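Local coordinates for protein neurotoxin (Clostridium botulinum, PDB 3N7L) that probably binds gangliosides on nerve-cell membranes, serving as the receptor-binding domain of a botulinum neurotoxin of serotype D/C, at residues F42-G47 against M203-F208; R53-V58 against T180-M185; P89-I94 against M185-N190; D95-N100 against T115-E120. All blocks are in the same frame, centred on the assembly; numbering follows the deposited sequence.

Contact 1: F42-G47 against M203-F208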
loop_
_atom_site.group_PDB
_atom_site.type_symbol
_atom_site.label_atom_id
_atom_site.label_comp_id
_atom_site.label_asym_id
_atom_site.label_seq_id
_atom_site.Cartn_x
_atom_site.Cartn_y
_atom_site.Cartn_z
ATOM N N PHE A 42 -1.656 -13.893 -4.225
ATOM C CA PHE A 42 -2.656 -14.958 -4.096
ATOM C C PHE A 42 -3.743 -14.671 -3.065
ATOM O O PHE A 42 -4.196 -15.565 -2.350
ATOM C CB PHE A 42 -1.970 -16.281 -3.739
ATOM C CG PHE A 42 -0.782 -16.599 -4.600
ATOM C CD1 PHE A 42 0.506 -16.499 -4.089
ATOM C CD2 PHE A 42 -0.951 -16.987 -5.925
ATOM C CE1 PHE A 42 1.614 -16.783 -4.885
ATOM C CE2 PHE A 42 0.151 -17.273 -6.732
ATOM C CZ PHE A 42 1.435 -17.171 -6.209
ATOM N N ASP A 43 -4.164 -13.419 -3.006
ATOM C CA ASP A 43 -5.196 -12.975 -2.079
ATOM C C ASP A 43 -6.579 -13.472 -2.493
ATOM O O ASP A 43 -6.773 -13.942 -3.616
ATOM C CB ASP A 43 -5.222 -11.458 -2.090
ATOM C CG ASP A 43 -5.471 -10.911 -3.487
ATOM O OD1 ASP A 43 -6.647 -10.822 -3.897
ATOM O OD2 ASP A 43 -4.486 -10.604 -4.191
ATOM N N PHE A 44 -7.532 -13.394 -1.571
ATOM C CA PHE A 44 -8.899 -13.735 -1.905
ATOM C C PHE A 44 -9.664 -12.426 -1.720
ATOM O O PHE A 44 -9.321 -11.609 -0.851
ATOM C CB PHE A 44 -9.454 -14.893 -1.047
ATOM C CG PHE A 44 -9.513 -14.630 0.440
ATOM C CD1 PHE A 44 -10.624 -14.015 1.010
ATOM C CD2 PHE A 44 -8.507 -15.103 1.281
ATOM C CE1 PHE A 44 -10.741 -13.883 2.397
ATOM C CE2 PHE A 44 -8.610 -14.976 2.670
ATOM C CZ PHE A 44 -9.732 -14.366 3.229
ATOM N N LYS A 45 -10.665 -12.206 -2.563
ATOM C CA LYS A 45 -11.435 -10.972 -2.523
ATOM C C LYS A 45 -12.905 -11.154 -2.158
ATOM O O LYS A 45 -13.578 -12.055 -2.666
ATOM C CB LYS A 45 -11.321 -10.281 -3.879
ATOM C CG LYS A 45 -12.066 -8.965 -4.001
ATOM C CD LYS A 45 -12.080 -8.535 -5.460
ATOM C CE LYS A 45 -12.791 -7.214 -5.658
ATOM N NZ LYS A 45 -12.825 -6.849 -7.102
ATOM N N LEU A 46 -13.384 -10.281 -1.275
ATOM C CA LEU A 46 -14.765 -10.274 -0.806
ATOM C C LEU A 46 -15.338 -8.878 -1.022
ATOM O O LEU A 46 -14.588 -7.912 -1.142
ATOM C CB LEU A 46 -14.828 -10.618 0.686
ATOM C CG LEU A 46 -14.764 -12.089 1.113
ATOM C CD1 LEU A 46 -13.537 -12.748 0.530
ATOM C CD2 LEU A 46 -14.747 -12.185 2.634
ATOM N N GLY A 47 -16.662 -8.773 -1.073
ATOM C CA GLY A 47 -17.286 -7.476 -1.267
ATOM C C GLY A 47 -18.521 -7.294 -0.407
ATOM O O GLY A 47 -19.108 -8.270 0.057
ATOM N N MET A 203 -12.738 -5.945 -0.209
ATOM C CA MET A 203 -11.685 -6.263 0.732
ATOM C C MET A 203 -10.873 -7.425 0.183
ATOM O O MET A 203 -11.426 -8.373 -0.380
ATOM C CB MET A 203 -12.300 -6.643 2.078
ATOM C CG MET A 203 -11.340 -7.243 3.087
ATOM S SD MET A 203 -12.173 -7.526 4.676
ATOM C CE MET A 203 -13.138 -8.974 4.299
ATOM N N TRP A 204 -9.558 -7.333 0.334
ATOM C CA TRP A 204 -8.649 -8.379 -0.116
ATOM C C TRP A 204 -7.873 -8.842 1.109
ATOM O O TRP A 204 -7.378 -8.020 1.872
ATOM C CB TRP A 204 -7.654 -7.839 -1.145
ATOM C CG TRP A 204 -8.238 -7.475 -2.475
ATOM C CD1 TRP A 204 -8.272 -8.251 -3.601
ATOM C CD2 TRP A 204 -8.844 -6.231 -2.827
ATOM N NE1 TRP A 204 -8.858 -7.560 -4.635
ATOM C CE2 TRP A 204 -9.220 -6.316 -4.185
ATOM C CE3 TRP A 204 -9.108 -5.046 -2.124
ATOM C CZ2 TRP A 204 -9.846 -5.259 -4.857
ATOM C CZ3 TRP A 204 -9.730 -3.996 -2.793
ATOM C CH2 TRP A 204 -10.092 -4.111 -4.148
ATOM N N ILE A 205 -7.770 -10.154 1.300
ATOM C CA ILE A 205 -7.031 -10.696 2.431
ATOM C C ILE A 205 -5.965 -11.642 1.919
ATOM O O ILE A 205 -6.177 -12.371 0.951
ATOM C CB ILE A 205 -7.939 -11.468 3.401
ATOM C CG1 ILE A 205 -8.917 -10.509 4.082
ATOM C CG2 ILE A 205 -7.088 -12.203 4.432
ATOM C CD1 ILE A 205 -8.246 -9.440 4.921
ATOM N N ARG A 206 -4.826 -11.648 2.592
ATOM C CA ARG A 206 -3.720 -12.489 2.189
ATOM C C ARG A 206 -2.951 -12.976 3.425
ATOM O O ARG A 206 -2.697 -12.203 4.343
ATOM C CB ARG A 206 -2.821 -11.662 1.263
ATOM C CG ARG A 206 -1.479 -12.244 1.006
ATOM C CD ARG A 206 -0.445 -11.156 0.858
ATOM N NE ARG A 206 0.814 -11.674 1.355
ATOM C CZ ARG A 206 1.986 -11.066 1.272
ATOM N NH1 ARG A 206 3.040 -11.675 1.780
ATOM N NH2 ARG A 206 2.111 -9.879 0.695
ATOM N N ASP A 207 -2.609 -14.262 3.448
ATOM C CA ASP A 207 -1.854 -14.873 4.546
ATOM C C ASP A 207 -2.350 -14.550 5.960
ATOM O O ASP A 207 -1.680 -13.858 6.724
ATOM C CB ASP A 207 -0.370 -14.499 4.428
ATOM C CG ASP A 207 0.295 -15.122 3.206
ATOM O OD1 ASP A 207 0.275 -16.363 3.087
ATOM O OD2 ASP A 207 0.838 -14.376 2.364
ATOM N N PHE A 208 -3.523 -15.064 6.305
ATOM C CA PHE A 208 -4.098 -14.841 7.626
ATOM C C PHE A 208 -3.534 -15.906 8.571
ATOM O O PHE A 208 -3.800 -17.099 8.401
ATOM C CB PHE A 208 -5.621 -14.966 7.565
ATOM C CG PHE A 208 -6.308 -14.635 8.857
ATOM C CD1 PHE A 208 -6.703 -13.329 9.136
ATOM C CD2 PHE A 208 -6.559 -15.629 9.801
ATOM C CE1 PHE A 208 -7.336 -13.015 10.336
ATOM C CE2 PHE A 208 -7.194 -15.327 11.010
ATOM C CZ PHE A 208 -7.583 -14.018 11.276
#

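Contact 2: R53-V58 against T180-M185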
loop_
_atom_site.group_PDB
_atom_site.type_symbol
_atom_site.label_atom_id
_atom_site.label_comp_id
_atom_site.label_asym_id
_atom_site.label_seq_id
_atom_site.Cartn_x
_atom_site.Cartn_y
_atom_site.Cartn_z
ATOM N N ARG A 53 -22.868 -12.237 -1.405
ATOM C CA ARG A 53 -21.606 -11.616 -1.023
ATOM C C ARG A 53 -20.706 -12.732 -0.508
ATOM O O ARG A 53 -21.154 -13.611 0.232
ATOM C CB ARG A 53 -21.809 -10.562 0.075
ATOM C CG ARG A 53 -22.174 -11.126 1.440
ATOM C CD ARG A 53 -21.982 -10.082 2.532
ATOM N NE ARG A 53 -22.847 -8.925 2.342
ATOM C CZ ARG A 53 -24.161 -8.935 2.542
ATOM N NH1 ARG A 53 -24.763 -10.046 2.944
ATOM N NH2 ARG A 53 -24.874 -7.835 2.328
ATOM N N GLY A 54 -19.443 -12.701 -0.913
ATOM C CA GLY A 54 -18.510 -13.727 -0.497
ATOM C C GLY A 54 -18.468 -13.962 0.999
ATOM O O GLY A 54 -18.733 -13.063 1.799
ATOM N N LYS A 55 -18.117 -15.185 1.376
ATOM C CA LYS A 55 -18.030 -15.564 2.776
ATOM C C LYS A 55 -17.039 -16.709 2.925
ATOM O O LYS A 55 -17.138 -17.717 2.228
ATOM C CB LYS A 55 -19.411 -16.000 3.279
ATOM C CG LYS A 55 -19.455 -16.420 4.733
ATOM C CD LYS A 55 -20.860 -16.861 5.118
ATOM C CE LYS A 55 -20.946 -17.204 6.592
ATOM N NZ LYS A 55 -22.318 -17.640 6.973
ATOM N N VAL A 56 -16.071 -16.543 3.819
ATOM C CA VAL A 56 -15.079 -17.582 4.068
ATOM C C VAL A 56 -15.203 -18.021 5.522
ATOM O O VAL A 56 -15.072 -17.211 6.440
ATOM C CB VAL A 56 -13.636 -17.081 3.802
ATOM C CG1 VAL A 56 -12.630 -18.182 4.137
ATOM C CG2 VAL A 56 -13.489 -16.673 2.339
ATOM N N ILE A 57 -15.467 -19.304 5.729
ATOM C CA ILE A 57 -15.621 -19.828 7.078
ATOM C C ILE A 57 -14.515 -20.802 7.454
ATOM O O ILE A 57 -14.321 -21.830 6.799
ATOM C CB ILE A 57 -16.973 -20.540 7.241
ATOM C CG1 ILE A 57 -18.102 -19.594 6.832
ATOM C CG2 ILE A 57 -17.154 -20.978 8.690
ATOM C CD1 ILE A 57 -19.466 -20.248 6.797
ATOM N N VAL A 58 -13.786 -20.464 8.510
ATOM C CA VAL A 58 -12.708 -21.307 8.992
ATOM C C VAL A 58 -13.108 -21.892 10.343
ATOM O O VAL A 58 -13.373 -21.157 11.298
ATOM C CB VAL A 58 -11.401 -20.508 9.169
ATOM C CG1 VAL A 58 -10.296 -21.421 9.685
ATOM C CG2 VAL A 58 -10.987 -19.880 7.842
ATOM N N THR A 180 -14.667 -20.826 15.311
ATOM C CA THR A 180 -15.072 -20.462 13.959
ATOM C C THR A 180 -14.740 -19.005 13.651
ATOM O O THR A 180 -14.998 -18.119 14.458
ATOM C CB THR A 180 -16.591 -20.673 13.749
ATOM O OG1 THR A 180 -16.893 -22.071 13.817
ATOM C CG2 THR A 180 -17.028 -20.135 12.390
ATOM N N ILE A 181 -14.154 -18.775 12.479
ATOM C CA ILE A 181 -13.802 -17.428 12.041
ATOM C C ILE A 181 -14.477 -17.209 10.693
ATOM O O ILE A 181 -14.284 -17.985 9.755
ATOM C CB ILE A 181 -12.276 -17.257 11.875
ATOM C CG1 ILE A 181 -11.574 -17.575 13.193
ATOM C CG2 ILE A 181 -11.950 -15.813 11.458
ATOM C CD1 ILE A 181 -10.075 -17.638 13.077
ATOM N N THR A 182 -15.277 -16.155 10.605
ATOM C CA THR A 182 -16.001 -15.850 9.383
ATOM C C THR A 182 -15.541 -14.552 8.727
ATOM O O THR A 182 -15.652 -13.470 9.316
ATOM C CB THR A 182 -17.514 -15.744 9.660
ATOM O OG1 THR A 182 -17.991 -16.986 10.198
ATOM C CG2 THR A 182 -18.270 -15.424 8.384
ATOM N N PHE A 183 -15.018 -14.675 7.510
ATOM C CA PHE A 183 -14.564 -13.528 6.725
ATOM C C PHE A 183 -15.736 -13.118 5.832
ATOM O O PHE A 183 -16.123 -13.858 4.926
ATOM C CB PHE A 183 -13.368 -13.914 5.846
ATOM C CG PHE A 183 -12.107 -14.207 6.617
ATOM C CD1 PHE A 183 -11.074 -13.271 6.672
ATOM C CD2 PHE A 183 -11.943 -15.426 7.269
ATOM C CE1 PHE A 183 -9.896 -13.550 7.360
ATOM C CE2 PHE A 183 -10.765 -15.713 7.963
ATOM C CZ PHE A 183 -9.740 -14.775 8.008
ATOM N N GLN A 184 -16.310 -11.951 6.097
ATOM C CA GLN A 184 -17.442 -11.476 5.316
ATOM C C GLN A 184 -17.731 -10.032 5.684
ATOM O O GLN A 184 -17.711 -9.666 6.858
ATOM C CB GLN A 184 -18.676 -12.350 5.594
ATOM C CG GLN A 184 -19.946 -11.910 4.875
ATOM C CD GLN A 184 -21.115 -12.863 5.108
ATOM O OE1 GLN A 184 -21.518 -13.108 6.245
ATOM N NE2 GLN A 184 -21.663 -13.405 4.023
ATOM N N MET A 185 -17.991 -9.209 4.676
ATOM C CA MET A 185 -18.283 -7.805 4.915
ATOM C C MET A 185 -19.759 -7.605 5.238
ATOM O O MET A 185 -20.612 -7.574 4.341
ATOM C CB MET A 185 -17.876 -6.985 3.698
ATOM C CG MET A 185 -16.443 -7.249 3.297
ATOM S SD MET A 185 -15.852 -6.089 2.092
ATOM C CE MET A 185 -15.416 -4.716 3.157
HETATM O O HOH W 1 -18.244 -10.301 1.924
#

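Contact 3: P89-I94 against M185-N190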
loop_
_atom_site.group_PDB
_atom_site.type_symbol
_atom_site.label_atom_id
_atom_site.label_comp_id
_atom_site.label_asym_id
_atom_site.label_seq_id
_atom_site.Cartn_x
_atom_site.Cartn_y
_atom_site.Cartn_z
ATOM N N PRO A 89 -19.385 3.762 6.787
ATOM C CA PRO A 89 -20.202 3.273 7.901
ATOM C C PRO A 89 -19.522 2.055 8.534
ATOM O O PRO A 89 -18.440 1.646 8.099
ATOM C CB PRO A 89 -21.530 2.927 7.229
ATOM C CG PRO A 89 -21.108 2.521 5.844
ATOM C CD PRO A 89 -20.071 3.566 5.497
ATOM N N GLY A 90 -20.154 1.475 9.553
ATOM C CA GLY A 90 -19.578 0.321 10.223
ATOM C C GLY A 90 -19.761 -1.016 9.522
ATOM O O GLY A 90 -20.815 -1.304 8.952
ATOM N N TYR A 91 -18.718 -1.839 9.575
ATOM C CA TYR A 91 -18.724 -3.168 8.972
ATOM C C TYR A 91 -17.913 -4.138 9.820
ATOM O O TYR A 91 -16.865 -3.778 10.359
ATOM C CB TYR A 91 -18.069 -3.160 7.589
ATOM C CG TYR A 91 -18.866 -2.540 6.473
ATOM C CD1 TYR A 91 -19.733 -3.309 5.697
ATOM C CD2 TYR A 91 -18.722 -1.190 6.167
ATOM C CE1 TYR A 91 -20.433 -2.746 4.639
ATOM C CE2 TYR A 91 -19.415 -0.618 5.114
ATOM C CZ TYR A 91 -20.268 -1.400 4.354
ATOM O OH TYR A 91 -20.944 -0.829 3.301
ATOM N N THR A 92 -18.403 -5.362 9.942
ATOM C CA THR A 92 -17.655 -6.390 10.646
ATOM C C THR A 92 -17.063 -7.119 9.442
ATOM O O THR A 92 -17.777 -7.370 8.470
ATOM C CB THR A 92 -18.576 -7.337 11.441
ATOM O OG1 THR A 92 -19.233 -6.599 12.478
ATOM C CG2 THR A 92 -17.763 -8.464 12.065
ATOM N N ILE A 93 -15.769 -7.425 9.481
ATOM C CA ILE A 93 -15.119 -8.090 8.353
ATOM C C ILE A 93 -14.532 -9.468 8.663
ATOM O O ILE A 93 -14.500 -10.346 7.801
ATOM C CB ILE A 93 -14.012 -7.196 7.761
ATOM C CG1 ILE A 93 -13.081 -6.702 8.874
ATOM C CG2 ILE A 93 -14.644 -5.995 7.061
ATOM C CD1 ILE A 93 -11.871 -5.930 8.366
ATOM N N ILE A 94 -14.053 -9.644 9.887
ATOM C CA ILE A 94 -13.484 -10.913 10.327
ATOM C C ILE A 94 -14.092 -11.103 11.708
ATOM O O ILE A 94 -13.737 -10.395 12.654
ATOM C CB ILE A 94 -11.942 -10.842 10.436
ATOM C CG1 ILE A 94 -11.343 -10.356 9.109
ATOM C CG2 ILE A 94 -11.377 -12.228 10.759
ATOM C CD1 ILE A 94 -9.838 -10.134 9.168
ATOM N N MET A 185 -17.991 -9.209 4.676
ATOM C CA MET A 185 -18.283 -7.805 4.915
ATOM C C MET A 185 -19.759 -7.605 5.238
ATOM O O MET A 185 -20.612 -7.574 4.341
ATOM C CB MET A 185 -17.876 -6.985 3.698
ATOM C CG MET A 185 -16.443 -7.249 3.297
ATOM S SD MET A 185 -15.852 -6.089 2.092
ATOM C CE MET A 185 -15.416 -4.716 3.157
ATOM N N ASN A 186 -20.045 -7.474 6.531
ATOM C CA ASN A 186 -21.411 -7.289 7.001
ATOM C C ASN A 186 -21.638 -5.926 7.629
ATOM O O ASN A 186 -20.977 -5.548 8.597
ATOM C CB ASN A 186 -21.780 -8.380 8.005
ATOM C CG ASN A 186 -21.661 -9.766 7.421
ATOM O OD1 ASN A 186 -22.051 -10.003 6.281
ATOM N ND2 ASN A 186 -21.132 -10.698 8.206
ATOM N N LYS A 187 -22.590 -5.197 7.061
ATOM C CA LYS A 187 -22.942 -3.865 7.532
ATOM C C LYS A 187 -23.503 -3.897 8.956
ATOM O O LYS A 187 -24.266 -4.794 9.312
ATOM C CB LYS A 187 -23.971 -3.249 6.578
ATOM C CG LYS A 187 -24.490 -1.872 6.978
ATOM C CD LYS A 187 -23.413 -0.802 6.897
ATOM C CE LYS A 187 -24.014 0.596 7.050
ATOM N NZ LYS A 187 -24.710 0.811 8.356
ATOM N N ILE A 188 -23.106 -2.924 9.768
ATOM C CA ILE A 188 -23.586 -2.810 11.146
ATOM C C ILE A 188 -24.611 -1.689 11.117
ATOM O O ILE A 188 -24.270 -0.546 10.820
ATOM C CB ILE A 188 -22.462 -2.397 12.106
ATOM C CG1 ILE A 188 -21.336 -3.428 12.073
ATOM C CG2 ILE A 188 -23.015 -2.243 13.519
ATOM C CD1 ILE A 188 -20.090 -2.966 12.790
ATOM N N PRO A 189 -25.879 -1.995 11.427
ATOM C CA PRO A 189 -26.914 -0.956 11.407
ATOM C C PRO A 189 -26.675 0.274 12.277
ATOM O O PRO A 189 -26.048 0.202 13.338
ATOM C CB PRO A 189 -28.180 -1.722 11.800
ATOM C CG PRO A 189 -27.664 -2.853 12.626
ATOM C CD PRO A 189 -26.431 -3.283 11.878
ATOM N N ASN A 190 -27.168 1.408 11.794
ATOM C CA ASN A 190 -27.070 2.673 12.502
ATOM C C ASN A 190 -25.658 3.147 12.816
ATOM O O ASN A 190 -25.411 3.716 13.878
ATOM C CB ASN A 190 -27.891 2.581 13.789
ATOM C CG ASN A 190 -29.345 2.256 13.516
ATOM O OD1 ASN A 190 -29.904 1.311 14.078
ATOM N ND2 ASN A 190 -29.964 3.036 12.636
#

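Contact 4: D95-N100 against T115-E120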
loop_
_atom_site.group_PDB
_atom_site.type_symbol
_atom_site.label_atom_id
_atom_site.label_comp_id
_atom_site.label_asym_id
_atom_site.label_seq_id
_atom_site.Cartn_x
_atom_site.Cartn_y
_atom_site.Cartn_z
ATOM N N ASP A 95 -15.017 -12.051 11.813
ATOM C CA ASP A 95 -15.713 -12.281 13.070
ATOM C C ASP A 95 -15.527 -13.663 13.670
ATOM O O ASP A 95 -15.587 -14.675 12.969
ATOM C CB ASP A 95 -17.212 -12.042 12.878
ATOM C CG ASP A 95 -17.972 -12.061 14.187
ATOM O OD1 ASP A 95 -17.863 -11.073 14.948
ATOM O OD2 ASP A 95 -18.667 -13.065 14.464
ATOM N N SER A 96 -15.316 -13.700 14.978
ATOM C CA SER A 96 -15.157 -14.967 15.682
ATOM C C SER A 96 -15.907 -14.861 17.010
ATOM O O SER A 96 -15.344 -15.056 18.087
ATOM C CB SER A 96 -13.674 -15.274 15.911
ATOM O OG SER A 96 -13.484 -16.647 16.219
ATOM N N VAL A 97 -17.186 -14.513 16.900
ATOM C CA VAL A 97 -18.094 -14.373 18.037
ATOM C C VAL A 97 -19.219 -15.371 17.791
ATOM O O VAL A 97 -19.845 -15.343 16.735
ATOM C CB VAL A 97 -18.712 -12.951 18.105
ATOM C CG1 VAL A 97 -19.855 -12.924 19.107
ATOM C CG2 VAL A 97 -17.652 -11.937 18.500
ATOM N N LYS A 98 -19.477 -16.251 18.755
ATOM C CA LYS A 98 -20.533 -17.247 18.589
ATOM C C LYS A 98 -21.812 -16.929 19.362
ATOM O O LYS A 98 -22.885 -16.783 18.768
ATOM C CB LYS A 98 -20.016 -18.637 18.980
ATOM C CG LYS A 98 -21.085 -19.727 18.967
ATOM C CD LYS A 98 -21.824 -19.790 17.634
ATOM C CE LYS A 98 -23.077 -20.660 17.739
ATOM N NZ LYS A 98 -23.907 -20.628 16.496
ATOM N N ASN A 99 -21.711 -16.830 20.682
ATOM C CA ASN A 99 -22.884 -16.522 21.497
ATOM C C ASN A 99 -22.635 -15.223 22.238
ATOM O O ASN A 99 -22.652 -15.183 23.470
ATOM C CB ASN A 99 -23.159 -17.652 22.495
ATOM C CG ASN A 99 -23.609 -18.935 21.814
ATOM O OD1 ASN A 99 -24.666 -18.978 21.183
ATOM N ND2 ASN A 99 -22.805 -19.988 21.937
ATOM N N ASN A 100 -22.398 -14.164 21.471
ATOM C CA ASN A 100 -22.126 -12.847 22.028
ATOM C C ASN A 100 -20.815 -12.844 22.800
ATOM O O ASN A 100 -20.626 -12.045 23.712
ATOM C CB ASN A 100 -23.273 -12.398 22.939
ATOM C CG ASN A 100 -24.547 -12.106 22.168
ATOM O OD1 ASN A 100 -24.563 -11.268 21.268
ATOM N ND2 ASN A 100 -25.623 -12.797 22.521
ATOM N N THR A 115 -11.941 -6.159 18.712
ATOM C CA THR A 115 -12.750 -6.233 19.919
ATOM C C THR A 115 -12.700 -7.584 20.612
ATOM O O THR A 115 -12.814 -8.627 19.977
ATOM C CB THR A 115 -14.232 -5.927 19.598
ATOM O OG1 THR A 115 -14.327 -4.636 18.989
ATOM C CG2 THR A 115 -15.078 -5.952 20.870
ATOM N N LEU A 116 -12.528 -7.542 21.927
ATOM C CA LEU A 116 -12.513 -8.734 22.766
ATOM C C LEU A 116 -13.906 -8.660 23.401
ATOM O O LEU A 116 -14.181 -7.758 24.187
ATOM C CB LEU A 116 -11.414 -8.593 23.827
ATOM C CG LEU A 116 -10.346 -9.682 23.988
ATOM C CD1 LEU A 116 -9.995 -10.303 22.643
ATOM C CD2 LEU A 116 -9.108 -9.070 24.654
ATOM N N LYS A 117 -14.789 -9.584 23.043
ATOM C CA LYS A 117 -16.151 -9.550 23.570
ATOM C C LYS A 117 -16.432 -10.630 24.614
ATOM O O LYS A 117 -16.580 -11.806 24.279
ATOM C CB LYS A 117 -17.144 -9.687 22.414
ATOM C CG LYS A 117 -18.600 -9.462 22.795
ATOM C CD LYS A 117 -19.506 -9.809 21.628
ATOM C CE LYS A 117 -20.942 -9.400 21.902
ATOM N NZ LYS A 117 -21.057 -7.923 22.008
ATOM N N GLN A 118 -16.514 -10.239 25.881
ATOM C CA GLN A 118 -16.794 -11.235 26.907
ATOM C C GLN A 118 -18.269 -11.640 26.860
ATOM O O GLN A 118 -18.590 -12.819 26.962
ATOM C CB GLN A 118 -16.407 -10.724 28.296
ATOM C CG GLN A 118 -17.225 -9.586 28.817
ATOM C CD GLN A 118 -16.902 -9.291 30.266
ATOM O OE1 GLN A 118 -16.988 -10.171 31.124
ATOM N NE2 GLN A 118 -16.528 -8.045 30.546
ATOM N N ASN A 119 -19.164 -10.666 26.704
ATOM C CA ASN A 119 -20.593 -10.962 26.595
ATOM C C ASN A 119 -21.327 -9.863 25.839
ATOM O O ASN A 119 -20.737 -8.836 25.495
ATOM C CB ASN A 119 -21.243 -11.196 27.973
ATOM C CG ASN A 119 -21.099 -10.018 28.910
ATOM O OD1 ASN A 119 -21.413 -8.880 28.558
ATOM N ND2 ASN A 119 -20.634 -10.289 30.125
ATOM N N GLU A 120 -22.611 -10.083 25.572
ATOM C CA GLU A 120 -23.411 -9.116 24.828
ATOM C C GLU A 120 -23.403 -7.737 25.471
ATOM O O GLU A 120 -23.673 -6.731 24.817
ATOM C CB GLU A 120 -24.858 -9.610 24.696
ATOM C CG GLU A 120 -25.628 -9.711 26.013
ATOM C CD GLU A 120 -25.343 -10.994 26.794
ATOM O OE1 GLU A 120 -25.874 -11.125 27.923
ATOM O OE2 GLU A 120 -24.604 -11.869 26.288
#

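Contact 1: F42-G47 against M203-F208
Strands 44-47 and 202-211 pair antiparallel in the concanavalin-like half of the binding domain, with Phe-44 opposite Ile-205 and Leu-46 opposite Met-203. Each of these two pairs closes a double backbone hydrogen bond. Phe-44 N to Ile-205 O is 3.0 Å. Leu-46 N to Met-203 O is 2.9 Å and the straightest, at 173°. Phe-44 holds CG between its backbone N and carbonyl carbon (chi1 61°). This lays the ring alongside Ile-205, whose CB sits over one face as a CH-pi contact, 3.4 Å from Phe-44 CZ. On the same face of the sheet Leu-46 CD2 meets Met-203 CE at 4.0 Å. These four side chains are buried and look into the sandwich. Phe-44 also touches Leu-11, Leu-46 touches Phe-183, and Met-203 and Ile-205 touch Ile-79. On the other face Lys-45 and Trp-204 are partly exposed, while Asp-43 beside them is buried. The extended Lys-45 chain runs along Trp-204. Lys-45 CG is 3.9 Å from the centroid of the five-membered ring of Trp-204, and Lys-45 CE is 3.6 Å from Trp-204 CZ2. Asp-43 OD1 lies at the indole edge, in its plane, 3.1 Å from Trp-204 CD1. The carboxylate itself is turned 79° to the indole. Arg-80 makes a cation-pi contact with the same indole.

Contact 2: R53-V58 against T180-M185
Val-56 pairs with Phe-183, and Val-58 with Ile-181, through four backbone hydrogen bonds that join strands 55-59 and 180-187. Val-56 N to Phe-183 O is 2.9 Å, and Phe-183 N to Val-56 O is 2.8 Å. Val-58 N to Ile-181 O is nearly straight at 176°. CA-H...O contacts run along the same ladder; the shortest is Thr-180 CA to Val-58 O. Where the strands part, one water takes over: it donates to Gly-54 O and accepts from Met-185 N. Apolar contacts lie on the buried face, beside Leu-9 and Leu-11. Val-56 CB meets Phe-183 CB at 3.8 Å, and Val-58 CG2 approaches Phe-183 CE2 at 4.2 Å. Val-56 O lies at the edge of the Phe-183 ring, near its plane. On the other face Lys-55 CE reaches Thr-182 CG2 at 3.7 Å. There Gln-184 stretches out with CG anti to its backbone N (chi1 177°). Gln-184 NE2 lies 3.5 Å from both Arg-53 CG and Lys-55 CB. The Arg-53 and Gln-184 side chains cross at about a right angle. Gln-184 OE1 accepts from Asn-186 ND2. That bond orients the Gln-184 amide, which sets NE2 against the carbon stems of Arg-53 and Lys-55.

Contact 3: P89-I94 against M185-N190
Pro-89, Gly-90 and Tyr-91 form the close part of the contact, wrapped by Lys-187, itself partly exposed. Bends at chi2 (67°) and chi4 fold the Lys-187 chain back over Pro-89 and Tyr-91. Lys-187 CE presses on Pro-89 CB at 3.4 Å, tighter than usual for two carbons. Lys-187 CD lies over one face of the Tyr-91 ring, 4.3 Å from the centroid, toward the rim. Lys-187 NZ then bonds to Ile-188 O and Thr-191 OG1. The side of Thr-92, Asn-186 and Ile-188 is looser. Ile-188 CD1 touches Thr-92 OG1 at 3.7 Å, and Asn-186 ND2 hydrogen-bonds to Gln-184 OE1. Two backbone bonds join Thr-92 and Asn-186: Thr-92 N to Asn-186 O (2.9 Å) and Asn-186 N to Thr-92 O (3.0 Å). Ile-188 N meets Gly-90 O from above the carbonyl plane. Strand 91-93 lies between strands 180-187 and 102-108. A classic beta bulge has Ile-93 and Ile-94 both facing Ile-105, and Ile-93 also packs on Met-203 of strand 202-211.

Contact 4: D95-N100 against T115-E120
The amide of Asn-100 and the carboxylate of Glu-120 are the flat groups here, their planes turned 67° apart. Glu-120 CB sits over one face of the amide, 3.6 Å from Asn-100 CG. The carboxylate stays to the side, with Glu-120 OE2 3.6 Å from Asn-100 CB. It is set by CG lying between the backbone N and the carbonyl carbon of Glu-120 (chi1 65°) and by a second bend at chi2. The carbonyl of Asn-100 points into the second segment. Asn-100 O lies 3.2 Å from Lys-117 CE and 3.1 Å from Asn-119 CA, the latter a CA-H...O contact with a bent angle of 124°. Both segments flank strand 102-108, which pairs antiparallel with strands 95-97 and 111-117. The contact therefore bridges the two strands at one end of that middle strand, at the protein surface. Ser-101 OG, just beyond Asn-100, bonds to Lys-117 O and Gln-118 O. A classic beta bulge at Gln-118 and Asn-119, facing Ser-122, turns the second segment. Nearer the strands, Val-97 CG1 meets Lys-117 CD at 4.0 Å, the two side chains crossing at about a right angle. Asp-95 OD2 accepts from Val-97 N, an Asx turn, while Asp-95 OD1 bonds to Ser-104 OG.

In the fold
All four contacts lie in the N-terminal, concanavalin-like part of the receptor-binding domain. Contact 1 belongs to one antiparallel sheet; contacts 2, 3 and 4 reach the other. The centres of contacts 1 and 2 are about 11 Å apart, and the sheets meet there: Phe-208 packs on Phe-183. Contacts 2 and 3 share strand 180-187, paired with strands 55-59 and 91-93. The centre of contact 4 is about 15 Å from the centres of contacts 2 and 3. It joins contact 2 through a probable hydrogen bond from Thr-182 N to Asp-95 O. Along the chain, contact 1 encloses the rest; the segments of contacts 2 and 3 alternate, and contact 4 is nested within both. Distant sequence is thereby drawn into one beta sandwich.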